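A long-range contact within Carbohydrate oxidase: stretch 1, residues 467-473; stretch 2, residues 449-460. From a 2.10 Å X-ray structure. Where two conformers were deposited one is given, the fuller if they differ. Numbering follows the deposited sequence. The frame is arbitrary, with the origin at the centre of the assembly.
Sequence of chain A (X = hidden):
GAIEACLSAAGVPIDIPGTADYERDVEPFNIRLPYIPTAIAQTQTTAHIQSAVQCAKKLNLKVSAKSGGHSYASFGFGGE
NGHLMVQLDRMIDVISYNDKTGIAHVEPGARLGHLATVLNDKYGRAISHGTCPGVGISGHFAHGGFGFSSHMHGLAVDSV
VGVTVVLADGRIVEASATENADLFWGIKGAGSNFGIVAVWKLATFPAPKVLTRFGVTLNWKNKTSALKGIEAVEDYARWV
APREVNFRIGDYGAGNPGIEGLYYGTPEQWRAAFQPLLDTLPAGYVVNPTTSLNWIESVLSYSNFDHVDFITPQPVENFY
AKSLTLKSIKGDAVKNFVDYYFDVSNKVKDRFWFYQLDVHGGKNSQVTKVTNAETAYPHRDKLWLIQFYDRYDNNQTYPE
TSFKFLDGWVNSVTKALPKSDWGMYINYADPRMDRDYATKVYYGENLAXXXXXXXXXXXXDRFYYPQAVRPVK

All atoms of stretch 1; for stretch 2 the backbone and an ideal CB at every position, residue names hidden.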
# COMPACT_ATOMS: atom_id res chain seq x y z
N GLN A 467 1.66 14.75 -6.05
CA GLN A 467 0.82 14.67 -4.86
C GLN A 467 1.64 14.61 -3.58
O GLN A 467 1.19 14.09 -2.55
CB GLN A 467 -0.24 13.54 -4.94
CG GLN A 467 -1.19 13.70 -6.16
CD GLN A 467 -2.18 12.55 -6.38
OE1 GLN A 467 -1.96 11.42 -5.95
NE2 GLN A 467 -3.28 12.86 -7.10
N ALA A 468 2.85 15.17 -3.64
CA ALA A 468 3.64 15.47 -2.45
C ALA A 468 2.89 16.51 -1.63
O ALA A 468 2.21 17.38 -2.19
CB ALA A 468 5.05 16.03 -2.83
N VAL A 469 3.03 16.43 -0.32
CA VAL A 469 2.59 17.47 0.60
C VAL A 469 3.32 18.80 0.26
O VAL A 469 4.51 18.79 -0.02
CB VAL A 469 2.88 17.00 2.05
CG1 VAL A 469 2.78 18.11 3.04
CG2 VAL A 469 1.90 15.84 2.45
N ARG A 470 2.62 19.93 0.27
CA ARG A 470 3.30 21.24 0.10
C ARG A 470 4.10 21.63 1.34
O ARG A 470 3.62 21.46 2.46
CB ARG A 470 2.32 22.37 -0.21
CG ARG A 470 1.62 22.28 -1.53
CD ARG A 470 0.87 23.60 -1.88
NE ARG A 470 0.12 23.43 -3.12
CZ ARG A 470 0.66 23.51 -4.33
NH1 ARG A 470 1.96 23.77 -4.47
NH2 ARG A 470 -0.10 23.33 -5.41
N PRO A 471 5.34 22.15 1.15
CA PRO A 471 6.08 22.78 2.24
C PRO A 471 5.39 24.10 2.63
O PRO A 471 5.30 25.02 1.81
CB PRO A 471 7.45 23.08 1.62
CG PRO A 471 7.21 23.12 0.17
CD PRO A 471 6.10 22.17 -0.11
N VAL A 472 4.90 24.18 3.86
CA VAL A 472 4.29 25.41 4.38
C VAL A 472 4.90 25.74 5.74
O VAL A 472 4.62 25.06 6.73
CB VAL A 472 2.75 25.29 4.51
CG1 VAL A 472 2.14 26.65 4.85
CG2 VAL A 472 2.15 24.75 3.24
N LYS A 473 5.77 26.75 5.78
CA LYS A 473 6.35 27.25 7.04
C LYS A 473 5.24 27.54 8.06
O LYS A 473 4.20 28.13 7.75
CB LYS A 473 7.16 28.52 6.80
CG LYS A 473 8.50 28.31 6.12
CD LYS A 473 9.28 29.62 6.05
CE LYS A 473 10.74 29.39 5.67
NZ LYS A 473 11.55 30.62 5.89
OXT LYS A 473 5.35 27.17 9.23
N UNK A 449 0.26 19.36 10.11
CA UNK A 449 1.55 18.98 10.69
C UNK A 449 2.57 18.51 9.62
O UNK A 449 3.76 18.86 9.68
CB UNK A 449 1.34 17.87 11.72
N UNK A 450 2.08 17.76 8.62
CA UNK A 450 2.93 17.25 7.54
C UNK A 450 3.51 18.39 6.69
O UNK A 450 4.67 18.32 6.27
CB UNK A 450 2.13 16.29 6.65
N UNK A 451 2.70 19.44 6.47
CA UNK A 451 3.12 20.64 5.70
C UNK A 451 4.25 21.41 6.39
O UNK A 451 5.20 21.88 5.73
CB UNK A 451 1.93 21.58 5.49
N UNK A 452 4.15 21.54 7.71
CA UNK A 452 5.22 22.12 8.52
C UNK A 452 6.49 21.26 8.44
O UNK A 452 7.60 21.75 8.17
CB UNK A 452 4.77 22.26 9.97
N UNK A 453 6.33 19.95 8.66
CA UNK A 453 7.48 19.02 8.60
C UNK A 453 8.14 19.02 7.20
O UNK A 453 9.35 18.86 7.07
CB UNK A 453 7.03 17.60 8.96
N UNK A 454 7.34 19.22 6.17
CA UNK A 454 7.83 19.34 4.80
C UNK A 454 8.70 20.59 4.63
O UNK A 454 9.76 20.52 3.99
CB UNK A 454 6.66 19.38 3.82
N UNK A 455 8.25 21.72 5.18
CA UNK A 455 9.00 22.98 5.13
C UNK A 455 10.32 22.77 5.87
O UNK A 455 11.35 23.28 5.44
CB UNK A 455 8.20 24.13 5.74
N UNK A 456 10.30 22.01 6.96
CA UNK A 456 11.53 21.72 7.70
C UNK A 456 12.53 20.82 6.96
O UNK A 456 13.74 21.11 6.95
CB UNK A 456 11.17 21.06 9.03
N UNK A 457 12.05 19.72 6.38
CA UNK A 457 12.96 18.71 5.80
C UNK A 457 13.17 18.78 4.30
O UNK A 457 14.24 18.42 3.83
CB UNK A 457 12.43 17.31 6.14
N UNK A 458 12.15 19.20 3.56
CA UNK A 458 12.29 19.36 2.11
C UNK A 458 11.75 20.72 1.63
O UNK A 458 10.85 20.76 0.80
CB UNK A 458 11.56 18.23 1.39
N UNK A 459 12.32 21.83 2.13
CA UNK A 459 11.77 23.15 1.77
C UNK A 459 11.93 23.51 0.29
O UNK A 459 11.12 24.29 -0.24
CB UNK A 459 12.44 24.23 2.62
N UNK A 460 12.91 22.93 -0.41
CA UNK A 460 13.01 23.22 -1.83
C UNK A 460 12.22 22.23 -2.70
O UNK A 460 12.33 22.25 -3.93
CB UNK A 460 14.48 23.22 -2.25

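Stretch 1 is an extended C-terminal tail lying along residues 449-457, the last part of a helix that begins earlier in the chain. At 449 no atom of stretch 1 comes within 5.5 Å of the ideal CB, so almost any helix-tolerant residue would serve; it is Arg449, extended and without contact here.

Position 450 points sideways, its ideal CB 4.1 Å from Val469 CG1. A methyl group offers no polar partner, so an aliphatic residue suits. Leu450 meets it through CB, 4.1 Å from Val469 CG1.

At 451 the ideal CB is 3.5 Å from Arg470 O and 3.9 Å from Val472 CG2. The backbone already does much of the work: Val472 N donates to the carbonyl O of 451 at 3.0 Å and 174°, an almost straight bond. The sideways CB lets a side chain run beside the tail; Gln, Glu, Met, Leu or Ala would all suit. Gln451 runs its CG within 3.7 Å of Val469 CG1, while its OE1 accepts from a water, 3.1 Å from water O, that in turn accepts from Arg470 N, 2.9 Å from the same water O.

Position 452 looks sideways near the terminal carboxylate, its ideal CB 5.0 Å from Lys473 OXT; a basic or polar residue would be reasonable, though small ones fit too. In the conformer given, Lys452 makes no salt bridge: its CD lies 4.5 Å from Lys473 OXT, and NZ is farther off.

Position 453 turns away, so any helix-compatible residue would do; it is Leu453.

Position 454 points toward the tail, its ideal CB 3.8 Å from Pro471 CA and 4.2 Å from Val469 CG1. A long side chain with an aliphatic stem could follow the surface, and Leu or Met would also be plausible. Lys454 lays CG 3.5 Å from Pro471 N, and its NZ reaches 4.2 Å from Ala468 CB. That end forms a salt bridge with the residue at 458.

At 455 the ideal CB already sits 3.6 Å from Lys473 N and 3.7 Å from Val472 C, so a small residue suits best. Ala455 fits, its CB 4.3 Å from Pro471 CB.

Positions 456 and 457 have nothing of stretch 1 near their ideal CB atoms, and any helix-compatible residue would do; they are Lys456 and Phe457. At 458 (phi/psi -132/60) the chain leaves the helix; phi is negative, so glycine is not needed, and many residues would do. Asp458 OD2 receives a weak bond from Lys454 NZ at 3.3 Å. The phi of -66° at 459 permits proline, among others, and Pro459 O lies 4.1 Å from Pro471 CG. Position 460 points away, so any residue would do; it is Thr460.

Stretch 2 449-460: RLQKLKAKFDPT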
# COMPACT_ATOMS: atom_id res chain seq x y z
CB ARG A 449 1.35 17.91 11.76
CG ARG A 449 2.61 17.55 12.52
CD ARG A 449 2.35 16.63 13.71
NE ARG A 449 3.62 16.03 14.16
CZ ARG A 449 3.77 15.25 15.23
NH1 ARG A 449 2.73 14.97 16.00
NH2 ARG A 449 4.98 14.77 15.53
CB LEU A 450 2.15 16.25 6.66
CG LEU A 450 1.94 14.87 7.34
CD1 LEU A 450 0.97 14.02 6.54
CD2 LEU A 450 3.26 14.11 7.53
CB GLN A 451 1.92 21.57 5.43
CG GLN A 451 0.92 21.03 4.43
CD GLN A 451 -0.31 21.91 4.23
OE1 GLN A 451 -0.97 21.85 3.19
NE2 GLN A 451 -0.65 22.68 5.24
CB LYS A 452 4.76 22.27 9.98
CG LYS A 452 3.53 23.19 10.15
CD LYS A 452 3.48 23.84 11.55
CE LYS A 452 2.14 24.50 11.81
NZ LYS A 452 2.05 25.04 13.22
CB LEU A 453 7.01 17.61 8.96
CG LEU A 453 8.08 16.60 9.29
CD1 LEU A 453 8.73 16.96 10.65
CD2 LEU A 453 7.40 15.24 9.36
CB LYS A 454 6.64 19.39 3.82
CG LYS A 454 7.00 19.35 2.34
CD LYS A 454 7.50 17.95 1.88
CE LYS A 454 7.90 18.01 0.43
NZ LYS A 454 8.26 16.68 -0.13
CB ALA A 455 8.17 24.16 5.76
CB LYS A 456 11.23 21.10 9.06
CG LYS A 456 12.52 20.79 9.88
CD LYS A 456 12.22 20.43 11.33
CE LYS A 456 13.51 20.04 12.04
NZ LYS A 456 13.13 19.46 13.38
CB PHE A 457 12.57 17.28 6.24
CG PHE A 457 12.96 17.00 7.66
CD1 PHE A 457 14.31 16.80 7.98
CD2 PHE A 457 12.01 17.05 8.68
CE1 PHE A 457 14.70 16.59 9.32
CE2 PHE A 457 12.38 16.85 10.02
CZ PHE A 457 13.72 16.62 10.35
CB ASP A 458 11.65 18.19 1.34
CG ASP A 458 12.03 18.17 -0.14
OD1 ASP A 458 13.03 18.84 -0.53
OD2 ASP A 458 11.33 17.47 -0.92
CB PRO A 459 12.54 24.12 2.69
CG PRO A 459 13.85 23.40 2.95
CD PRO A 459 13.43 21.97 3.10
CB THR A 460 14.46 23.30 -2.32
OG1 THR A 460 15.03 21.99 -2.32
CG2 THR A 460 15.30 24.27 -1.42
O HOH W 1 -0.21 19.94 0.84
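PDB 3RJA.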